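Local atomic coordinates of hepatocyte growth factor-regulated tyrosine kinase substrate (Drosophila melanogaster, PDB entry 1DVP), a protein that acts at endosomes in membrane invagination and multivesicular body formation, binding ubiquitin and phosphatidylinositol and promoting degradation of activated tyrosine kinase receptors. Residues P21-I26 against L198-I203; L64-I69 against Q111-A116. All blocks are in the same frame, centred on the assembly; numbering follows the deposited sequence.

Contact 1: residues P21-I26 against L198-I203; sequences PDWPSI and LPKYGI
Trp-23, in the first turn of helix 23-34, and Pro-199, at the start of a short 3-10 turn, bring the two backbones together with their CA atoms 5.9 Å apart. This is an interdomain contact: the helix belongs to the VHS superhelix, the turn to the FYVE zinc finger, where residues 199-201 bridge strands 194-198 and 203-204. Asp-22 is the N-cap of the helix, its OD1 accepting from Ser-25 N at 3.3 Å, while OD2 takes the Ser-25 hydroxyl.

With CG anti to its carbonyl carbon (chi1 -73°), Trp-23 brings its indole up against the turn. Lys-200 CG sits on one face, 3.4 Å from the centroid of the Trp-23 six-membered ring and 10° off the normal, a CH-pi contact. Pro-21 CB and Ile-26 CD1 lie on the opposite face, toward its rim, so the indole is sandwiched between its own segment and the zinc finger. Pro-199 CB meets CD1 of Trp-23 obliquely at 3.6 Å, and Glu-204 also touches both residues. Bends at chi3 and chi4 turn the lysine chain back along the indole, where a water accepts from Trp-23 NE1 at 2.8 Å and from Lys-200 NZ at 2.9 Å.

Contact 2: residues L64-I69 against Q111-A116; sequences LVLESI and QTWAYA
Leu-66 and Glu-67 meet the rim of the Trp-113 indole in a buried helix-helix contact inside the VHS domain, a right-handed superhelix of helices, where one aromatic side chain spans the gap between helix 56-72 and helix 100-116. The backbones stay well apart: the closest CA atoms, those of Glu-67 and Trp-113, are 9.1 Å from each other. The side chain of Trp-113 leaves with CG beside its backbone N (chi1 -67°), which carries the benzo end toward helix 56-72.

Leu-66 and Trp-113 side chains cross at about a right angle. The leucine presents both methyls to the same ring atom: CD1 lies 3.7 Å from Trp-113 CH2, near the ring plane, and CD2 is more distant at 4.2 Å. Next to CH2 on the ring, CZ2 approaches the backbone of helix 56-72, coming 4.1 Å from Glu-67 CA, again at the edge. The indole therefore meets this helix with its rim. Phe-82 makes an edge-to-face contact with Trp-113, and Ile-126 of helix 125-135 also packs on it, while Leu-66 touches Ile-47 of helix 40-51. The carboxylate of Glu-67 is engaged by Lys-105, a residue of helix 100-116, in a salt bridge that adds a charged link between the same two helices.

The polar edge of the indole is joined to helix 56-72 through water. A single molecule, lying in the ring plane, accepts from Trp-113 NE1 at 2.7 Å and donates to the carbonyl oxygen of Glu-67, also at 2.7 Å. The contact thus combines apolar packing at the benzo rim with a bridge that gives the indole N-H a polar partner within a buried interface and helps fix the direction in which the ring edge points.

In the fold
Contacts 1 and 2, with centres about 17 Å apart, meet where segment 21-26 packs on helix 56-72. Leu-64 and Ser-68, one turn apart on the latter, turn to segment 21-26, while Leu-66 and Glu-67, between them in sequence, serve contact 2. Pro-21 CB lies 3.4 Å from Leu-64 CD2, and Trp-23 CH2 is 3.9 Å from Leu-64 CD1. Packing thus runs from helix 100-116 through helix 56-72 to the interface with the FYVE finger. There, the Pro-199 side chain is about 14 Å from a zinc ion and about 12 Å from the side chain of Cys-213, a zinc ligand; contact 2 lies away from the metal sites.

Contact 1: residues P21-I26 against L198-I203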
loop_
_atom_site.group_PDB
_atom_site.type_symbol
_atom_site.label_atom_id
_atom_site.label_comp_id
_atom_site.label_asym_id
_atom_site.label_seq_id
_atom_site.Cartn_x
_atom_site.Cartn_y
_atom_site.Cartn_z
ATOM N N PRO A 21 23.241 -3.106 -11.567
ATOM C CA PRO A 21 23.155 -4.339 -10.779
ATOM C C PRO A 21 22.011 -5.267 -11.213
ATOM O O PRO A 21 20.972 -4.835 -11.668
ATOM C CB PRO A 21 22.974 -3.845 -9.338
ATOM C CG PRO A 21 23.386 -2.378 -9.361
ATOM C CD PRO A 21 22.950 -1.920 -10.739
ATOM N N ASP A 22 22.256 -6.548 -11.059
ATOM C CA ASP A 22 21.300 -7.579 -11.332
ATOM C C ASP A 22 20.673 -7.920 -9.951
ATOM O O ASP A 22 21.041 -8.898 -9.279
ATOM C CB ASP A 22 22.050 -8.770 -11.940
ATOM C CG ASP A 22 21.149 -9.952 -12.165
ATOM O OD1 ASP A 22 19.948 -9.851 -11.797
ATOM O OD2 ASP A 22 21.637 -10.989 -12.681
ATOM N N TRP A 23 19.754 -7.067 -9.520
ATOM C CA TRP A 23 19.077 -7.229 -8.233
ATOM C C TRP A 23 18.362 -8.574 -8.067
ATOM O O TRP A 23 18.418 -9.182 -7.005
ATOM C CB TRP A 23 18.132 -6.055 -8.003
ATOM C CG TRP A 23 18.952 -4.856 -7.679
ATOM C CD1 TRP A 23 19.237 -3.761 -8.493
ATOM C CD2 TRP A 23 19.743 -4.693 -6.510
ATOM N NE1 TRP A 23 20.172 -2.949 -7.885
ATOM C CE2 TRP A 23 20.494 -3.492 -6.668
ATOM C CE3 TRP A 23 19.895 -5.445 -5.333
ATOM C CZ2 TRP A 23 21.378 -3.037 -5.695
ATOM C CZ3 TRP A 23 20.793 -4.975 -4.352
ATOM C CH2 TRP A 23 21.514 -3.789 -4.555
ATOM N N PRO A 24 17.682 -9.045 -9.104
ATOM C CA PRO A 24 17.001 -10.341 -8.985
ATOM C C PRO A 24 17.964 -11.466 -8.555
ATOM O O PRO A 24 17.620 -12.258 -7.681
ATOM C CB PRO A 24 16.425 -10.567 -10.397
ATOM C CG PRO A 24 16.083 -9.138 -10.825
ATOM C CD PRO A 24 17.351 -8.379 -10.377
ATOM N N SER A 25 19.156 -11.528 -9.128
ATOM C CA SER A 25 20.143 -12.576 -8.759
ATOM C C SER A 25 20.707 -12.300 -7.365
ATOM O O SER A 25 21.010 -13.211 -6.595
ATOM C CB SER A 25 21.337 -12.634 -9.749
ATOM O OG SER A 25 20.929 -12.998 -11.072
ATOM N N ILE A 26 20.872 -11.028 -7.034
ATOM C CA ILE A 26 21.405 -10.705 -5.726
ATOM C C ILE A 26 20.414 -11.096 -4.589
ATOM O O ILE A 26 20.828 -11.609 -3.524
ATOM C CB ILE A 26 21.774 -9.199 -5.650
ATOM C CG1 ILE A 26 23.008 -8.931 -6.551
ATOM C CG2 ILE A 26 22.069 -8.823 -4.218
ATOM C CD1 ILE A 26 23.348 -7.401 -6.781
ATOM N N LEU A 198 12.057 -0.116 -8.286
ATOM C CA LEU A 198 12.707 -0.157 -6.978
ATOM C C LEU A 198 13.256 -1.558 -6.947
ATOM O O LEU A 198 12.839 -2.439 -6.161
ATOM C CB LEU A 198 11.692 0.084 -5.883
ATOM C CG LEU A 198 11.045 1.484 -5.986
ATOM C CD1 LEU A 198 9.845 1.533 -5.057
ATOM C CD2 LEU A 198 12.040 2.561 -5.618
ATOM N N PRO A 199 14.245 -1.773 -7.805
ATOM C CA PRO A 199 14.829 -3.111 -7.885
ATOM C C PRO A 199 15.405 -3.670 -6.572
ATOM O O PRO A 199 15.444 -4.881 -6.365
ATOM C CB PRO A 199 15.804 -2.974 -9.059
ATOM C CG PRO A 199 16.251 -1.512 -8.967
ATOM C CD PRO A 199 15.012 -0.754 -8.555
ATOM N N LYS A 200 15.797 -2.804 -5.658
ATOM C CA LYS A 200 16.332 -3.312 -4.395
ATOM C C LYS A 200 15.277 -3.939 -3.512
ATOM O O LYS A 200 15.596 -4.694 -2.578
ATOM C CB LYS A 200 17.065 -2.227 -3.627
ATOM C CG LYS A 200 18.447 -2.008 -4.137
ATOM C CD LYS A 200 18.907 -0.584 -3.846
ATOM C CE LYS A 200 19.854 -0.015 -4.963
ATOM N NZ LYS A 200 19.076 0.587 -6.111
ATOM N N TYR A 201 14.031 -3.620 -3.789
ATOM C CA TYR A 201 12.924 -4.209 -3.067
ATOM C C TYR A 201 12.311 -5.336 -3.899
ATOM O O TYR A 201 11.226 -5.793 -3.581
ATOM C CB TYR A 201 11.785 -3.205 -2.816
ATOM C CG TYR A 201 12.103 -2.056 -1.911
ATOM C CD1 TYR A 201 13.166 -2.093 -1.034
ATOM C CD2 TYR A 201 11.277 -0.927 -1.918
ATOM C CE1 TYR A 201 13.412 -1.012 -0.165
ATOM C CE2 TYR A 201 11.494 0.115 -1.083
ATOM C CZ TYR A 201 12.562 0.084 -0.198
ATOM O OH TYR A 201 12.709 1.148 0.664
ATOM N N GLY A 202 12.982 -5.725 -4.988
ATOM C CA GLY A 202 12.485 -6.799 -5.855
ATOM C C GLY A 202 11.431 -6.284 -6.808
ATOM O O GLY A 202 10.688 -7.068 -7.412
ATOM N N ILE A 203 11.345 -4.965 -6.974
ATOM C CA ILE A 203 10.329 -4.446 -7.881
ATOM C C ILE A 203 11.005 -3.902 -9.143
ATOM O O ILE A 203 11.572 -2.826 -9.121
ATOM C CB ILE A 203 9.549 -3.318 -7.203
ATOM C CG1 ILE A 203 9.176 -3.750 -5.776
ATOM C CG2 ILE A 203 8.313 -2.947 -8.033
ATOM C CD1 ILE A 203 8.396 -2.706 -5.013
HETATM O O HOH W 1 20.634 -0.196 -8.434
#

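Contact 2: residues L64-I69 against Q111-A116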
loop_
_atom_site.group_PDB
_atom_site.type_symbol
_atom_site.label_atom_id
_atom_site.label_comp_id
_atom_site.label_asym_id
_atom_site.label_seq_id
_atom_site.Cartn_x
_atom_site.Cartn_y
_atom_site.Cartn_z
ATOM N N LEU A 64 29.146 -5.252 -4.120
ATOM C CA LEU A 64 27.727 -4.967 -3.964
ATOM C C LEU A 64 27.050 -6.252 -3.427
ATOM O O LEU A 64 26.201 -6.190 -2.533
ATOM C CB LEU A 64 27.129 -4.577 -5.323
ATOM C CG LEU A 64 25.631 -4.275 -5.297
ATOM C CD1 LEU A 64 25.306 -3.170 -4.269
ATOM C CD2 LEU A 64 25.172 -3.873 -6.679
ATOM N N VAL A 65 27.426 -7.416 -3.961
ATOM C CA VAL A 65 26.845 -8.664 -3.481
ATOM C C VAL A 65 27.156 -8.781 -1.984
ATOM O O VAL A 65 26.300 -9.128 -1.171
ATOM C CB VAL A 65 27.415 -9.900 -4.269
ATOM C CG1 VAL A 65 26.981 -11.237 -3.609
ATOM C CG2 VAL A 65 26.930 -9.836 -5.711
ATOM N N LEU A 66 28.396 -8.476 -1.628
ATOM C CA LEU A 66 28.832 -8.534 -0.238
ATOM C C LEU A 66 28.037 -7.582 0.663
ATOM O O LEU A 66 27.618 -7.951 1.743
ATOM C CB LEU A 66 30.325 -8.186 -0.169
ATOM C CG LEU A 66 31.192 -8.904 0.888
ATOM C CD1 LEU A 66 32.431 -8.013 1.125
ATOM C CD2 LEU A 66 30.437 -9.188 2.207
ATOM N N GLU A 67 27.827 -6.355 0.220
ATOM C CA GLU A 67 27.064 -5.387 0.993
ATOM C C GLU A 67 25.659 -5.937 1.294
ATOM O O GLU A 67 25.132 -5.790 2.401
ATOM C CB GLU A 67 26.966 -4.092 0.207
ATOM C CG GLU A 67 26.084 -2.983 0.826
ATOM C CD GLU A 67 26.020 -1.770 -0.113
ATOM O OE1 GLU A 67 26.740 -1.811 -1.152
ATOM O OE2 GLU A 67 25.273 -0.801 0.158
ATOM N N SER A 68 25.077 -6.581 0.283
ATOM C CA SER A 68 23.739 -7.144 0.378
ATOM C C SER A 68 23.580 -8.306 1.324
ATOM O O SER A 68 22.578 -8.364 2.030
ATOM C CB SER A 68 23.232 -7.567 -1.010
ATOM O OG SER A 68 23.175 -6.452 -1.847
ATOM N N ILE A 69 24.517 -9.248 1.342
ATOM C CA ILE A 69 24.322 -10.363 2.269
ATOM C C ILE A 69 24.597 -9.928 3.714
ATOM O O ILE A 69 23.992 -10.442 4.650
ATOM C CB ILE A 69 25.178 -11.631 1.880
ATOM C CG1 ILE A 69 26.682 -11.338 1.970
ATOM C CG2 ILE A 69 24.844 -12.058 0.447
ATOM C CD1 ILE A 69 27.551 -12.627 1.877
ATOM N N GLN A 111 33.341 1.909 6.344
ATOM C CA GLN A 111 32.761 2.997 7.136
ATOM C C GLN A 111 31.287 2.736 7.422
ATOM O O GLN A 111 30.797 2.958 8.542
ATOM C CB GLN A 111 32.935 4.325 6.374
ATOM C CG GLN A 111 32.158 5.484 6.940
ATOM C CD GLN A 111 32.371 6.782 6.161
ATOM O OE1 GLN A 111 31.975 6.905 4.990
ATOM N NE2 GLN A 111 33.017 7.753 6.807
ATOM N N THR A 112 30.558 2.271 6.404
ATOM C CA THR A 112 29.153 1.950 6.609
ATOM C C THR A 112 29.071 0.906 7.700
ATOM O O THR A 112 28.273 0.997 8.623
ATOM C CB THR A 112 28.515 1.337 5.353
ATOM O OG1 THR A 112 28.414 2.344 4.335
ATOM C CG2 THR A 112 27.103 0.758 5.726
ATOM N N TRP A 113 29.917 -0.101 7.578
ATOM C CA TRP A 113 29.900 -1.167 8.551
ATOM C C TRP A 113 30.365 -0.711 9.939
ATOM O O TRP A 113 29.874 -1.202 10.964
ATOM C CB TRP A 113 30.739 -2.330 8.022
ATOM C CG TRP A 113 30.111 -2.979 6.781
ATOM C CD1 TRP A 113 28.776 -3.037 6.483
ATOM C CD2 TRP A 113 30.782 -3.735 5.768
ATOM N NE1 TRP A 113 28.572 -3.781 5.352
ATOM C CE2 TRP A 113 29.781 -4.232 4.886
ATOM C CE3 TRP A 113 32.124 -4.059 5.513
ATOM C CZ2 TRP A 113 30.089 -5.036 3.767
ATOM C CZ3 TRP A 113 32.429 -4.870 4.384
ATOM C CH2 TRP A 113 31.414 -5.342 3.536
ATOM N N ALA A 114 31.315 0.224 9.970
ATOM C CA ALA A 114 31.792 0.727 11.252
ATOM C C ALA A 114 30.618 1.371 11.977
ATOM O O ALA A 114 30.397 1.097 13.153
ATOM C CB ALA A 114 32.934 1.747 11.046
ATOM N N TYR A 115 29.840 2.205 11.292
ATOM C CA TYR A 115 28.693 2.825 11.950
ATOM C C TYR A 115 27.510 1.881 12.179
ATOM O O TYR A 115 26.781 2.009 13.183
ATOM C CB TYR A 115 28.204 4.047 11.189
ATOM C CG TYR A 115 29.076 5.233 11.381
ATOM C CD1 TYR A 115 30.236 5.406 10.603
ATOM C CD2 TYR A 115 28.800 6.160 12.382
ATOM C CE1 TYR A 115 31.112 6.488 10.829
ATOM C CE2 TYR A 115 29.665 7.241 12.626
ATOM C CZ TYR A 115 30.822 7.395 11.836
ATOM O OH TYR A 115 31.663 8.465 12.044
ATOM N N ALA A 116 27.309 0.943 11.254
ATOM C CA ALA A 116 26.213 -0.005 11.399
ATOM C C ALA A 116 26.365 -0.841 12.685
ATOM O O ALA A 116 25.433 -0.943 13.475
ATOM C CB ALA A 116 26.117 -0.934 10.162
HETATM O O HOH W 2 26.185 -3.981 4.082
#